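Local coordinates for ABC-type branched-chain amino acid transport systems periplasmic component-like protein (Thermomonospora curvata, PDB 4N03) that probably serves as the substrate-binding component of an ABC transporter for fatty acids and binds palmitic acid, at residues Ile38-Thr43 / Ala77-His82; Val174-Asp179 / Ile204-Arg209; Phe276-Gly281 / Arg368-Ile373; Arg344-Ala349 / Met357-Phe362. One frame throughout, in Å; residues are numbered along the deposited sequence. Where two conformers were deposited one is given.

Contact 1 (Ile38-Thr43 / Ala77-His82); sequences IATDLT and AVVRDH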
loop_
_atom_site.group_PDB
_atom_site.type_symbol
_atom_site.label_atom_id
_atom_site.label_comp_id
_atom_site.label_asym_id
_atom_site.label_seq_id
_atom_site.Cartn_x
_atom_site.Cartn_y
_atom_site.Cartn_z
ATOM N N ILE A 38 12.467 -2.179 9.152
ATOM C CA ILE A 38 11.085 -2.400 8.853
ATOM C C ILE A 38 10.281 -1.840 10.015
ATOM O O ILE A 38 10.485 -2.247 11.166
ATOM C CB ILE A 38 10.754 -3.852 8.592
ATOM C CG1 ILE A 38 11.395 -4.276 7.263
ATOM C CG2 ILE A 38 9.228 -4.058 8.571
ATOM C CD1 ILE A 38 11.201 -5.727 6.913
ATOM N N ALA A 39 9.368 -0.904 9.736
ATOM C CA ALA A 39 8.455 -0.314 10.747
ATOM C C ALA A 39 7.044 -0.592 10.281
ATOM O O ALA A 39 6.591 0.028 9.325
ATOM C CB ALA A 39 8.724 1.167 10.917
ATOM N N THR A 40 6.341 -1.508 10.937
ATOM C CA THR A 40 5.107 -2.020 10.433
ATOM C C THR A 40 4.046 -2.052 11.536
ATOM O O THR A 40 4.296 -1.639 12.632
ATOM C CB THR A 40 5.353 -3.419 9.780
ATOM O OG1 THR A 40 4.218 -3.820 9.022
ATOM C CG2 THR A 40 5.677 -4.500 10.822
ATOM N N ASP A 41 2.856 -2.536 11.172
ATOM C CA ASP A 41 1.811 -2.807 12.141
ATOM C C ASP A 41 1.614 -4.320 12.225
ATOM O O ASP A 41 1.127 -4.930 11.288
ATOM C CB ASP A 41 0.481 -2.152 11.771
ATOM C CG ASP A 41 -0.586 -2.404 12.781
ATOM O OD1 ASP A 41 -0.232 -2.805 13.907
ATOM O OD2 ASP A 41 -1.777 -2.205 12.462
ATOM N N LEU A 42 1.951 -4.880 13.383
ATOM C CA LEU A 42 1.736 -6.293 13.679
ATOM C C LEU A 42 0.614 -6.525 14.660
ATOM O O LEU A 42 0.317 -7.692 14.957
ATOM C CB LEU A 42 3.026 -6.955 14.185
ATOM C CG LEU A 42 4.184 -6.884 13.228
ATOM C CD1 LEU A 42 5.408 -7.532 13.856
ATOM C CD2 LEU A 42 3.854 -7.499 11.880
ATOM N N THR A 43 0.026 -5.477 15.228
ATOM C CA THR A 43 -0.888 -5.604 16.347
ATOM C C THR A 43 -2.169 -4.793 16.256
ATOM O O THR A 43 -3.143 -5.114 16.914
ATOM C CB THR A 43 -0.174 -5.286 17.658
ATOM O OG1 THR A 43 0.489 -4.031 17.571
ATOM C CG2 THR A 43 0.745 -6.420 18.076
ATOM N N ALA A 77 17.167 -7.700 8.133
ATOM C CA ALA A 77 16.053 -6.786 8.323
ATOM C C ALA A 77 15.592 -6.806 9.760
ATOM O O ALA A 77 15.273 -7.898 10.280
ATOM C CB ALA A 77 14.893 -7.171 7.435
ATOM N N VAL A 78 15.666 -5.667 10.423
ATOM C CA VAL A 78 15.168 -5.523 11.773
ATOM C C VAL A 78 13.763 -4.968 11.732
ATOM O O VAL A 78 13.457 -4.097 10.932
ATOM C CB VAL A 78 16.069 -4.670 12.675
ATOM C CG1 VAL A 78 17.470 -5.236 12.687
ATOM C CG2 VAL A 78 16.117 -3.226 12.258
ATOM N N VAL A 79 12.910 -5.574 12.549
ATOM C CA VAL A 79 11.481 -5.344 12.474
ATOM C C VAL A 79 10.979 -4.722 13.741
ATOM O O VAL A 79 11.198 -5.271 14.818
ATOM C CB VAL A 79 10.684 -6.642 12.189
ATOM C CG1 VAL A 79 9.195 -6.390 12.185
ATOM C CG2 VAL A 79 11.132 -7.256 10.894
ATOM N N ARG A 80 10.264 -3.598 13.599
ATOM C CA ARG A 80 9.590 -2.923 14.702
ATOM C C ARG A 80 8.099 -2.760 14.410
ATOM O O ARG A 80 7.693 -2.540 13.273
ATOM C CB ARG A 80 10.180 -1.551 14.988
ATOM C CG ARG A 80 11.546 -1.576 15.646
ATOM C CD ARG A 80 11.437 -1.931 17.115
ATOM N NE ARG A 80 12.734 -1.771 17.746
ATOM C CZ ARG A 80 13.714 -2.652 17.654
ATOM N NH1 ARG A 80 13.532 -3.783 16.991
ATOM N NH2 ARG A 80 14.863 -2.397 18.248
ATOM N N ASP A 81 7.293 -2.868 15.456
ATOM C CA ASP A 81 5.824 -2.777 15.393
ATOM C C ASP A 81 5.374 -1.445 15.970
ATOM O O ASP A 81 5.505 -1.235 17.174
ATOM C CB ASP A 81 5.222 -3.945 16.166
ATOM C CG ASP A 81 3.720 -3.919 16.206
ATOM O OD1 ASP A 81 3.084 -3.237 15.392
ATOM O OD2 ASP A 81 3.142 -4.580 17.075
ATOM N N HIS A 82 4.849 -0.535 15.141
ATOM C CA HIS A 82 4.297 0.703 15.651
ATOM C C HIS A 82 2.827 0.617 15.992
ATOM O O HIS A 82 2.275 1.599 16.507
ATOM C CB HIS A 82 4.568 1.888 14.714
ATOM C CG HIS A 82 4.080 1.721 13.327
ATOM N ND1 HIS A 82 2.766 1.431 13.007
ATOM C CD2 HIS A 82 4.730 1.908 12.148
ATOM C CE1 HIS A 82 2.639 1.445 11.693
ATOM N NE2 HIS A 82 3.813 1.710 11.153
#
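The beta-alpha-beta unit of strand 33-40, helix 47-66 and strand 74-81 closes where Ile38, Ala39 and Thr40 pair in parallel with Val79, Arg80 and Asp81. Four backbone bonds alternate along the strands, from Ile38 N to Val78 O through to His82 N to Thr40 O (2.8 Å). Ile38 and Val79 touch on the face packed against helix 47-66. At the end of its strand Asp81, CG anti to its backbone N (chi1 178°), meets the loop that follows strand 33-40. Its OD1 receives Leu42 N from above the carboxylate plane in a nearly straight bond of 2.8 Å, and its OD2 offers the syn lone pair to Thr43 OG1 at 2.8 Å. Asp41 OD1 lies 3.7 Å from Asp81 OD1; donors from Thr43 and Gly44 to the first and from Leu42 and Gly83 to the second probably ease the repulsion. Thr40 O also sits 3.3 Å above the centre of the His82 ring, whose NE2 bonds Leu107 O. An Asx turn, Thr43 N to Asp41 OD1, follows the strand in this beta-alpha-beta unit of the periplasmic-binding-protein fold.

Contact 2 (Val174-Asp179 / Ile204-Arg209); sequences VYFEGD and IKPTDR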
loop_
_atom_site.group_PDB
_atom_site.type_symbol
_atom_site.label_atom_id
_atom_site.label_comp_id
_atom_site.label_asym_id
_atom_site.label_seq_id
_atom_site.Cartn_x
_atom_site.Cartn_y
_atom_site.Cartn_z
ATOM N N VAL A 174 -16.819 6.995 3.845
ATOM C CA VAL A 174 -16.382 6.796 5.204
ATOM C C VAL A 174 -14.882 6.720 5.175
ATOM O O VAL A 174 -14.335 5.851 4.448
ATOM C CB VAL A 174 -16.976 5.482 5.777
ATOM C CG1 VAL A 174 -16.446 5.213 7.181
ATOM C CG2 VAL A 174 -18.501 5.504 5.787
ATOM N N TYR A 175 -14.155 7.550 5.932
ATOM C CA TYR A 175 -12.708 7.639 5.727
ATOM C C TYR A 175 -11.968 7.854 7.011
ATOM O O TYR A 175 -12.394 8.698 7.857
ATOM C CB TYR A 175 -12.415 8.779 4.680
ATOM C CG TYR A 175 -12.699 10.184 5.190
ATOM C CD1 TYR A 175 -13.970 10.730 5.164
ATOM C CD2 TYR A 175 -11.680 10.920 5.759
ATOM C CE1 TYR A 175 -14.213 12.014 5.704
ATOM C CE2 TYR A 175 -11.934 12.201 6.281
ATOM C CZ TYR A 175 -13.191 12.720 6.265
ATOM O OH TYR A 175 -13.424 13.977 6.848
ATOM N N PHE A 176 -10.794 7.241 7.149
ATOM C CA PHE A 176 -9.896 7.519 8.223
ATOM C C PHE A 176 -9.419 8.972 8.074
ATOM O O PHE A 176 -8.817 9.352 7.092
ATOM C CB PHE A 176 -8.674 6.604 8.191
ATOM C CG PHE A 176 -8.816 5.205 8.744
ATOM C CD1 PHE A 176 -9.928 4.750 9.368
ATOM C CD2 PHE A 176 -7.734 4.354 8.647
ATOM C CE1 PHE A 176 -9.970 3.460 9.898
ATOM C CE2 PHE A 176 -7.759 3.056 9.149
ATOM C CZ PHE A 176 -8.879 2.623 9.752
ATOM N N GLU A 177 -9.623 9.768 9.111
ATOM C CA GLU A 177 -9.196 11.151 9.129
ATOM C C GLU A 177 -7.692 11.253 8.852
ATOM O O GLU A 177 -6.878 10.420 9.294
ATOM C CB GLU A 177 -9.584 11.790 10.489
ATOM C CG GLU A 177 -8.920 11.162 11.710
ATOM C CD GLU A 177 -9.065 11.881 13.033
ATOM O OE1 GLU A 177 -9.944 12.713 13.210
ATOM O OE2 GLU A 177 -8.243 11.591 13.925
ATOM N N GLY A 178 -7.311 12.301 8.117
ATOM C CA GLY A 178 -5.924 12.579 7.860
ATOM C C GLY A 178 -5.428 12.019 6.521
ATOM O O GLY A 178 -6.191 11.849 5.586
ATOM N N ASP A 179 -4.137 11.759 6.458
ATOM C CA ASP A 179 -3.424 11.506 5.206
ATOM C C ASP A 179 -3.986 10.445 4.317
ATOM O O ASP A 179 -3.916 10.543 3.090
ATOM C CB ASP A 179 -1.970 10.966 5.529
ATOM C CG ASP A 179 -0.986 12.036 5.798
ATOM O OD1 ASP A 179 -1.346 13.250 5.817
ATOM O OD2 ASP A 179 0.162 11.727 6.025
ATOM N N ILE A 204 -13.838 8.963 10.290
ATOM C CA ILE A 204 -13.716 7.974 11.362
ATOM C C ILE A 204 -12.250 7.935 11.765
ATOM O O ILE A 204 -11.360 8.458 11.130
ATOM C CB ILE A 204 -14.276 6.597 11.016
ATOM C CG1 ILE A 204 -13.577 6.017 9.805
ATOM C CG2 ILE A 204 -15.775 6.627 10.793
ATOM C CD1 ILE A 204 -13.638 4.517 9.696
ATOM N N LYS A 205 -12.016 7.254 12.856
ATOM C CA LYS A 205 -10.664 6.955 13.339
ATOM C C LYS A 205 -10.417 5.438 13.298
ATOM O O LYS A 205 -11.354 4.670 13.317
ATOM C CB LYS A 205 -10.519 7.472 14.772
ATOM C CG LYS A 205 -10.592 9.011 14.875
ATOM C CD LYS A 205 -10.458 9.544 16.321
ATOM C CE LYS A 205 -10.443 11.100 16.455
ATOM N NZ LYS A 205 -11.440 11.973 15.713
ATOM N N PRO A 206 -9.142 5.026 13.306
ATOM C CA PRO A 206 -8.840 3.601 13.259
ATOM C C PRO A 206 -9.343 2.819 14.460
ATOM O O PRO A 206 -9.589 1.626 14.350
ATOM C CB PRO A 206 -7.320 3.593 13.158
ATOM C CG PRO A 206 -6.965 4.901 12.576
ATOM C CD PRO A 206 -7.932 5.839 13.165
ATOM N N THR A 207 -9.575 3.525 15.559
ATOM C CA THR A 207 -10.130 2.960 16.781
ATOM C C THR A 207 -11.666 2.845 16.765
ATOM O O THR A 207 -12.280 2.375 17.730
ATOM C CB THR A 207 -9.656 3.807 17.979
ATOM O OG1 THR A 207 -9.807 5.183 17.693
ATOM C CG2 THR A 207 -8.214 3.493 18.319
ATOM N N ASP A 208 -12.314 3.269 15.690
ATOM C CA ASP A 208 -13.741 3.080 15.527
ATOM C C ASP A 208 -13.956 1.686 14.941
ATOM O O ASP A 208 -13.730 1.489 13.776
ATOM C CB ASP A 208 -14.315 4.201 14.659
ATOM C CG ASP A 208 -14.277 5.557 15.353
ATOM O OD1 ASP A 208 -14.375 5.642 16.603
ATOM O OD2 ASP A 208 -14.180 6.563 14.627
ATOM N N ARG A 209 -14.416 0.757 15.778
ATOM C CA ARG A 209 -14.476 -0.662 15.482
ATOM C C ARG A 209 -15.819 -1.015 14.870
ATOM O O ARG A 209 -15.936 -2.018 14.160
ATOM C CB ARG A 209 -14.290 -1.474 16.782
ATOM C CG ARG A 209 -12.975 -1.197 17.506
ATOM C CD ARG A 209 -12.727 -2.116 18.698
ATOM N NE ARG A 209 -12.577 -3.519 18.303
ATOM C CZ ARG A 209 -11.455 -4.047 17.829
ATOM N NH1 ARG A 209 -10.324 -3.363 17.733
ATOM N NH2 ARG A 209 -11.457 -5.328 17.492
#
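Ile204 meets the other segment first, bridging to Phe176 as a parallel strand pair: its N donates to Tyr175 O (2.8 Å), and its O accepts from Glu177 N. Its chi2, near anti at 157°, puts CD1 against Val174 CG1 at 3.8 Å and Phe176 CD1 at 3.7 Å. Lys205 turns outward; its chain bends at the last torsion and, in the Glu177 conformer described, brings NZ to Glu177 OE1 at 3.0 Å, a salt bridge made from above the carboxylate plane at an exposed spot. Pro206 then lays CG over the middle of the Phe176 ring, 3.9 Å from its centroid, a CH-pi contact. Asp208 closes the type I turn begun at Lys205, its N bonding Lys205 O and its OD2 taking Lys205 N. An alanine in place of Phe176 would probably open a gap beneath Pro206 and beside Ile204 CD1. Strand 170-176 lies between strands 198-204 and 225-229, while Gln234 of helix 232-244 touches Phe176 and Ile204, and Leu218 of helix 212-220 packs on Val174.

Contact 3 (Phe276-Gly281 / Arg368-Ile373); sequences FIATAG and RKTYII. With PLM (palmitic acid), chain B.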
loop_
_atom_site.group_PDB
_atom_site.type_symbol
_atom_site.label_atom_id
_atom_site.label_comp_id
_atom_site.label_asym_id
_atom_site.label_seq_id
_atom_site.Cartn_x
_atom_site.Cartn_y
_atom_site.Cartn_z
ATOM N N PHE A 276 -16.119 -3.991 -3.751
ATOM C CA PHE A 276 -15.026 -3.882 -4.664
ATOM C C PHE A 276 -13.900 -3.077 -4.036
ATOM O O PHE A 276 -14.165 -2.196 -3.213
ATOM C CB PHE A 276 -15.531 -3.207 -5.963
ATOM C CG PHE A 276 -16.694 -3.917 -6.577
ATOM C CD1 PHE A 276 -16.471 -5.076 -7.309
ATOM C CD2 PHE A 276 -17.970 -3.502 -6.384
ATOM C CE1 PHE A 276 -17.508 -5.772 -7.864
ATOM C CE2 PHE A 276 -19.029 -4.200 -6.910
ATOM C CZ PHE A 276 -18.795 -5.341 -7.661
ATOM N N ILE A 277 -12.678 -3.316 -4.459
ATOM C CA ILE A 277 -11.495 -2.648 -3.966
ATOM C C ILE A 277 -10.712 -2.075 -5.127
ATOM O O ILE A 277 -10.423 -2.756 -6.109
ATOM C CB ILE A 277 -10.584 -3.618 -3.176
ATOM C CG1 ILE A 277 -11.266 -4.168 -1.913
ATOM C CG2 ILE A 277 -9.248 -2.978 -2.814
ATOM C CD1 ILE A 277 -11.478 -3.120 -0.817
ATOM N N ALA A 278 -10.399 -0.779 -5.033
ATOM C CA ALA A 278 -9.549 -0.090 -6.005
ATOM C C ALA A 278 -8.114 -0.159 -5.502
ATOM O O ALA A 278 -7.829 0.232 -4.395
ATOM C CB ALA A 278 -9.971 1.341 -6.144
ATOM N N THR A 279 -7.228 -0.747 -6.316
ATOM C CA THR A 279 -5.862 -0.947 -5.903
ATOM C C THR A 279 -4.938 -1.007 -7.096
ATOM O O THR A 279 -5.302 -1.587 -8.124
ATOM C CB THR A 279 -5.730 -2.273 -5.109
ATOM O OG1 THR A 279 -4.356 -2.458 -4.781
ATOM C CG2 THR A 279 -6.264 -3.481 -5.858
ATOM N N ALA A 280 -3.739 -0.446 -6.978
ATOM C CA ALA A 280 -2.729 -0.556 -8.009
ATOM C C ALA A 280 -2.046 -1.931 -8.025
ATOM O O ALA A 280 -1.319 -2.227 -8.949
ATOM C CB ALA A 280 -1.645 0.491 -7.817
ATOM N N GLY A 281 -2.239 -2.730 -6.963
ATOM C CA GLY A 281 -1.577 -4.022 -6.834
ATOM C C GLY A 281 -2.407 -5.186 -7.331
ATOM O O GLY A 281 -3.600 -5.257 -7.099
ATOM N N ARG A 368 -0.562 5.565 -12.734
ATOM C CA ARG A 368 -1.968 5.951 -12.528
ATOM C C ARG A 368 -2.949 4.864 -12.898
ATOM O O ARG A 368 -4.125 5.128 -13.075
ATOM C CB ARG A 368 -2.321 7.294 -13.204
ATOM C CG ARG A 368 -1.480 8.413 -12.697
ATOM C CD ARG A 368 -2.004 9.756 -13.175
ATOM N NE ARG A 368 -1.039 10.781 -12.876
ATOM C CZ ARG A 368 -1.343 12.102 -12.837
ATOM N NH1 ARG A 368 -2.597 12.504 -12.921
ATOM N NH2 ARG A 368 -0.374 12.922 -12.614
ATOM N N LYS A 369 -2.456 3.592 -12.961
ATOM C CA LYS A 369 -3.301 2.475 -13.321
ATOM C C LYS A 369 -3.810 1.749 -12.050
ATOM O O LYS A 369 -3.031 1.391 -11.168
ATOM C CB LYS A 369 -2.521 1.516 -14.189
ATOM C CG LYS A 369 -2.090 2.141 -15.487
ATOM C CD LYS A 369 -1.552 1.200 -16.517
ATOM C CE LYS A 369 -1.040 1.982 -17.714
ATOM N NZ LYS A 369 0.195 2.787 -17.407
ATOM N N THR A 370 -5.118 1.606 -11.994
ATOM C CA THR A 370 -5.807 1.004 -10.863
ATOM C C THR A 370 -6.580 -0.219 -11.328
ATOM O O THR A 370 -7.305 -0.170 -12.314
ATOM C CB THR A 370 -6.839 2.027 -10.310
ATOM O OG1 THR A 370 -6.155 3.231 -9.922
ATOM C CG2 THR A 370 -7.660 1.485 -9.156
ATOM N N TYR A 371 -6.401 -1.348 -10.610
ATOM C CA TYR A 371 -7.279 -2.521 -10.739
ATOM C C TYR A 371 -8.508 -2.352 -9.926
ATOM O O TYR A 371 -8.485 -1.640 -8.895
ATOM C CB TYR A 371 -6.604 -3.785 -10.165
ATOM C CG TYR A 371 -5.360 -4.275 -10.837
ATOM C CD1 TYR A 371 -4.114 -3.828 -10.449
ATOM C CD2 TYR A 371 -5.406 -5.275 -11.823
ATOM C CE1 TYR A 371 -2.952 -4.297 -11.025
ATOM C CE2 TYR A 371 -4.244 -5.750 -12.402
ATOM C CZ TYR A 371 -3.035 -5.296 -11.987
ATOM O OH TYR A 371 -1.904 -5.801 -12.593
ATOM N N ILE A 372 -9.606 -2.979 -10.333
ATOM C CA ILE A 372 -10.732 -3.191 -9.413
ATOM C C ILE A 372 -10.696 -4.702 -9.086
ATOM O O ILE A 372 -10.720 -5.521 -10.019
ATOM C CB ILE A 372 -12.085 -2.818 -10.001
ATOM C CG1 ILE A 372 -12.094 -1.395 -10.510
ATOM C CG2 ILE A 372 -13.180 -3.093 -8.957
ATOM C CD1 ILE A 372 -11.867 -0.330 -9.466
ATOM N N ILE A 373 -10.666 -5.048 -7.821
ATOM C CA ILE A 373 -10.668 -6.421 -7.363
ATOM C C ILE A 373 -11.881 -6.642 -6.483
ATOM O O ILE A 373 -12.507 -5.701 -5.995
ATOM C CB ILE A 373 -9.326 -6.834 -6.686
ATOM C CG1 ILE A 373 -9.172 -6.247 -5.323
ATOM C CG2 ILE A 373 -8.152 -6.528 -7.601
ATOM C CD1 ILE A 373 -7.955 -6.728 -4.607
HETATM C C1 PLM B . -2.494 4.115 5.317
HETATM O O1 PLM B . -2.081 4.616 4.238
HETATM O O2 PLM B . -2.284 4.598 6.451
HETATM C C2 PLM B . -3.140 2.750 5.265
HETATM C C3 PLM B . -1.970 1.675 5.212
HETATM C C4 PLM B . -2.464 0.273 4.937
HETATM C C5 PLM B . -1.370 -0.738 4.951
HETATM C C6 PLM B . -1.713 -2.198 4.585
HETATM C C7 PLM B . -1.509 -2.432 3.094
HETATM C C8 PLM B . -1.987 -3.756 2.566
HETATM C C9 PLM B . -1.512 -4.112 1.170
HETATM C CA PLM B . -2.438 -3.649 0.021
HETATM C CB PLM B . -1.650 -3.821 -1.339
HETATM C CC PLM B . -1.655 -2.503 -2.166
HETATM C CD PLM B . -0.531 -2.393 -3.176
HETATM C CE PLM B . -0.460 -1.109 -3.992
HETATM C CF PLM B . 0.979 -0.845 -4.463
HETATM C CG PLM B . 1.363 -1.548 -5.753
HETATM O O HOH W 1 -1.293 -0.748 -11.343
#
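Ile277 and Thr279 form antiparallel hydrogen-bonded pairs with Ile373 and Tyr371 within the seven-stranded mixed sheet of this periplasmic-binding-protein fold, strand 370-375 being the first to run against the parallel strands. Here the packing is close. Reciprocal backbone bonds tie each pair, the bond from Tyr371 N to Thr279 O being 2.7 Å long. On the same face, in the conformers described, Ile373 CG1 meets Ile277 CB at 3.7 Å, and Ile373 CD1 meets Thr279 CG2 at 3.9 Å. Thr279 holds OG1 anti to its backbone N (chi1 177°), which leaves CG2 for Ile373, while OG1 receives Gly281 N in an ST turn and lies 3.8 Å from carbon CC of the palmitic acid. An alanine at Thr279 would probably leave Gly281 N without this acceptor and open a gap beside Ile373 CD1. The other face joins Ala278 CB to Thr370 CG2 at 3.8 Å, with Thr370 OG1 bonded to Asn154 and Asp151 of helix 148-161. Toward Ala280 and the exposed Lys369 the direct pairing gives way. The Tyr371 ring sets its edge to Thr279 O and Ala280 O, its OH bonding Gly354 O. Farther out a single water takes over from direct bonds, donating to Ala280 O and Lys369 O, each 2.8 Å from the water oxygen.

Contact 4 (Arg344-Ala349 / Met357-Phe362); sequences RSEANA and MNFTYF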
loop_
_atom_site.group_PDB
_atom_site.type_symbol
_atom_site.label_atom_id
_atom_site.label_comp_id
_atom_site.label_asym_id
_atom_site.label_seq_id
_atom_site.Cartn_x
_atom_site.Cartn_y
_atom_site.Cartn_z
ATOM N N ARG A 344 16.755 5.915 -8.080
ATOM C CA ARG A 344 16.124 6.986 -8.883
ATOM C C ARG A 344 16.643 7.012 -10.301
ATOM O O ARG A 344 16.225 7.898 -11.070
ATOM C CB ARG A 344 16.331 8.350 -8.259
ATOM C CG ARG A 344 15.628 8.542 -6.929
ATOM C CD ARG A 344 14.259 9.086 -7.052
ATOM N NE ARG A 344 13.496 9.075 -5.818
ATOM C CZ ARG A 344 12.245 8.666 -5.733
ATOM N NH1 ARG A 344 11.587 8.253 -6.776
ATOM N NH2 ARG A 344 11.618 8.738 -4.570
ATOM N N SER A 345 17.557 6.112 -10.650
ATOM C CA SER A 345 17.987 5.898 -12.027
ATOM C C SER A 345 17.048 5.026 -12.821
ATOM O O SER A 345 17.165 4.972 -14.040
ATOM C CB SER A 345 19.421 5.396 -12.072
ATOM O OG SER A 345 19.503 4.022 -11.689
ATOM N N GLU A 346 16.063 4.411 -12.168
ATOM C CA GLU A 346 15.176 3.428 -12.843
ATOM C C GLU A 346 13.924 4.042 -13.343
ATOM O O GLU A 346 13.024 4.428 -12.542
ATOM C CB GLU A 346 14.856 2.318 -11.822
ATOM C CG GLU A 346 13.913 1.252 -12.326
ATOM C CD GLU A 346 14.440 0.560 -13.552
ATOM O OE1 GLU A 346 14.107 0.934 -14.676
ATOM O OE2 GLU A 346 15.224 -0.410 -13.414
ATOM N N ALA A 347 13.810 4.254 -14.633
ATOM C CA ALA A 347 12.633 4.811 -15.298
ATOM C C ALA A 347 11.574 3.800 -15.705
ATOM O O ALA A 347 10.463 4.168 -16.071
ATOM C CB ALA A 347 13.048 5.617 -16.518
ATOM N N ASN A 348 11.886 2.538 -15.637
ATOM C CA ASN A 348 11.047 1.490 -16.247
ATOM C C ASN A 348 11.077 0.226 -15.421
ATOM O O ASN A 348 11.475 -0.876 -15.894
ATOM C CB ASN A 348 11.601 1.213 -17.666
ATOM C CG ASN A 348 10.677 0.404 -18.536
ATOM O OD1 ASN A 348 9.471 0.564 -18.480
ATOM N ND2 ASN A 348 11.259 -0.449 -19.405
ATOM N N ALA A 349 10.595 0.290 -14.204
ATOM C CA ALA A 349 10.566 -0.893 -13.344
ATOM C C ALA A 349 9.373 -1.765 -13.688
ATOM O O ALA A 349 8.264 -1.326 -13.916
ATOM C CB ALA A 349 10.489 -0.492 -11.898
HETATM N N MSE A 357 6.229 0.606 -12.927
HETATM C CA MSE A 357 6.375 1.944 -12.333
HETATM C C MSE A 357 7.580 2.644 -12.873
HETATM O O MSE A 357 8.511 2.054 -13.389
HETATM C CB MSE A 357 6.661 1.771 -10.794
HETATM C CG MSE A 357 5.428 1.306 -10.105
HETATM SE SE MSE A 357 5.903 1.011 -8.221
HETATM C CE MSE A 357 6.267 -0.783 -8.293
ATOM N N ASN A 358 7.589 3.959 -12.756
ATOM C CA ASN A 358 8.758 4.788 -13.043
ATOM C C ASN A 358 9.234 5.419 -11.737
ATOM O O ASN A 358 8.438 6.067 -11.070
ATOM C CB ASN A 358 8.344 5.858 -14.063
ATOM C CG ASN A 358 9.503 6.723 -14.582
ATOM O OD1 ASN A 358 10.514 6.999 -13.896
ATOM N ND2 ASN A 358 9.294 7.302 -15.753
ATOM N N PHE A 359 10.512 5.242 -11.383
ATOM C CA PHE A 359 11.117 5.737 -10.179
ATOM C C PHE A 359 11.912 7.053 -10.324
ATOM O O PHE A 359 12.547 7.494 -9.388
ATOM C CB PHE A 359 12.012 4.651 -9.574
ATOM C CG PHE A 359 11.274 3.385 -9.168
ATOM C CD1 PHE A 359 9.990 3.462 -8.640
ATOM C CD2 PHE A 359 11.872 2.158 -9.270
ATOM C CE1 PHE A 359 9.333 2.359 -8.200
ATOM C CE2 PHE A 359 11.177 0.978 -8.829
ATOM C CZ PHE A 359 9.905 1.141 -8.347
ATOM N N THR A 360 12.039 7.555 -11.549
ATOM C CA THR A 360 12.919 8.744 -11.726
ATOM C C THR A 360 12.319 10.074 -11.177
ATOM O O THR A 360 13.029 11.040 -11.021
ATOM C CB THR A 360 13.330 8.978 -13.149
ATOM O OG1 THR A 360 12.154 9.181 -13.903
ATOM C CG2 THR A 360 14.029 7.804 -13.709
ATOM N N TYR A 361 11.015 10.050 -11.027
ATOM C CA TYR A 361 10.359 11.212 -10.457
ATOM C C TYR A 361 9.604 10.930 -9.222
ATOM O O TYR A 361 9.432 9.753 -8.816
ATOM C CB TYR A 361 9.430 11.745 -11.470
ATOM C CG TYR A 361 8.368 10.788 -11.884
ATOM C CD1 TYR A 361 7.387 10.418 -10.988
ATOM C CD2 TYR A 361 8.357 10.209 -13.132
ATOM C CE1 TYR A 361 6.365 9.564 -11.346
ATOM C CE2 TYR A 361 7.319 9.368 -13.508
ATOM C CZ TYR A 361 6.339 9.045 -12.607
ATOM O OH TYR A 361 5.361 8.219 -13.004
ATOM N N PHE A 362 9.244 11.984 -8.533
ATOM C CA PHE A 362 8.551 11.857 -7.259
ATOM C C PHE A 362 7.612 13.074 -7.037
ATOM O O PHE A 362 7.151 13.262 -5.929
ATOM C CB PHE A 362 9.536 11.626 -6.081
ATOM C CG PHE A 362 10.779 12.451 -6.118
ATOM C CD1 PHE A 362 11.861 12.040 -6.837
ATOM C CD2 PHE A 362 10.846 13.704 -5.468
ATOM C CE1 PHE A 362 13.001 12.827 -6.911
ATOM C CE2 PHE A 362 12.009 14.448 -5.502
ATOM C CZ PHE A 362 13.053 14.037 -6.248
#
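Arg344 passes the carbonyl of Phe359 and crosses the Phe362 side chain at about a right angle, and each atom of its chain finds something on the way. Its CB and CG pass near Phe359 O, and a bend at chi2 (-90°) swings CD to within 3.3 Å of that oxygen. NE then lies 3.5 Å from Phe362 CD1, and the same carbon sits over the centre of the guanidinium, whose plane is inclined 45° to the ring. NE itself bonds Lys139 O. At the tip, NH1 donates to Phe359 O at 2.9 Å; the acceptor lies nearly in the guanidinium plane, though the donor stands above the carbonyl plane. NH2 faces Phe362 CB at 3.9 Å. At the other end, Ala349 and Met357, a selenomethionine, form a single antiparallel bridge, and Ala349 CB touches Phe359 CE2 at 3.5 Å. Asn358 OD1 takes both Thr360 N and Thr360 OG1, making an Asx turn. In sequence the loop joins helix 336-343 to strand 370-375; in space Phe359 packs on Ile320 of helix 309-330 and meets the His343 ring.

Burial and chemistry change together in this protein. Contact 3 is the buried one, a run of backbone pairs lined by apolar side chains and touching the palmitic acid. Contacts 1 and 2 are partly buried: each pairs strands in parallel and adds a carboxylate at or just past a strand end, taking N-H and hydroxyl donors in contact 1 and an exposed lysine in contact 2. Contact 4 is a surface loop, held by an arginine, turns and a lone bridge. Contacts 2 and 3 belong to the same seven-stranded sheet, with centres about 21 Å apart, whereas contact 1 belongs to the four-stranded sheet. Contact 4 falls within the chain excursion between the two strands of contact 3.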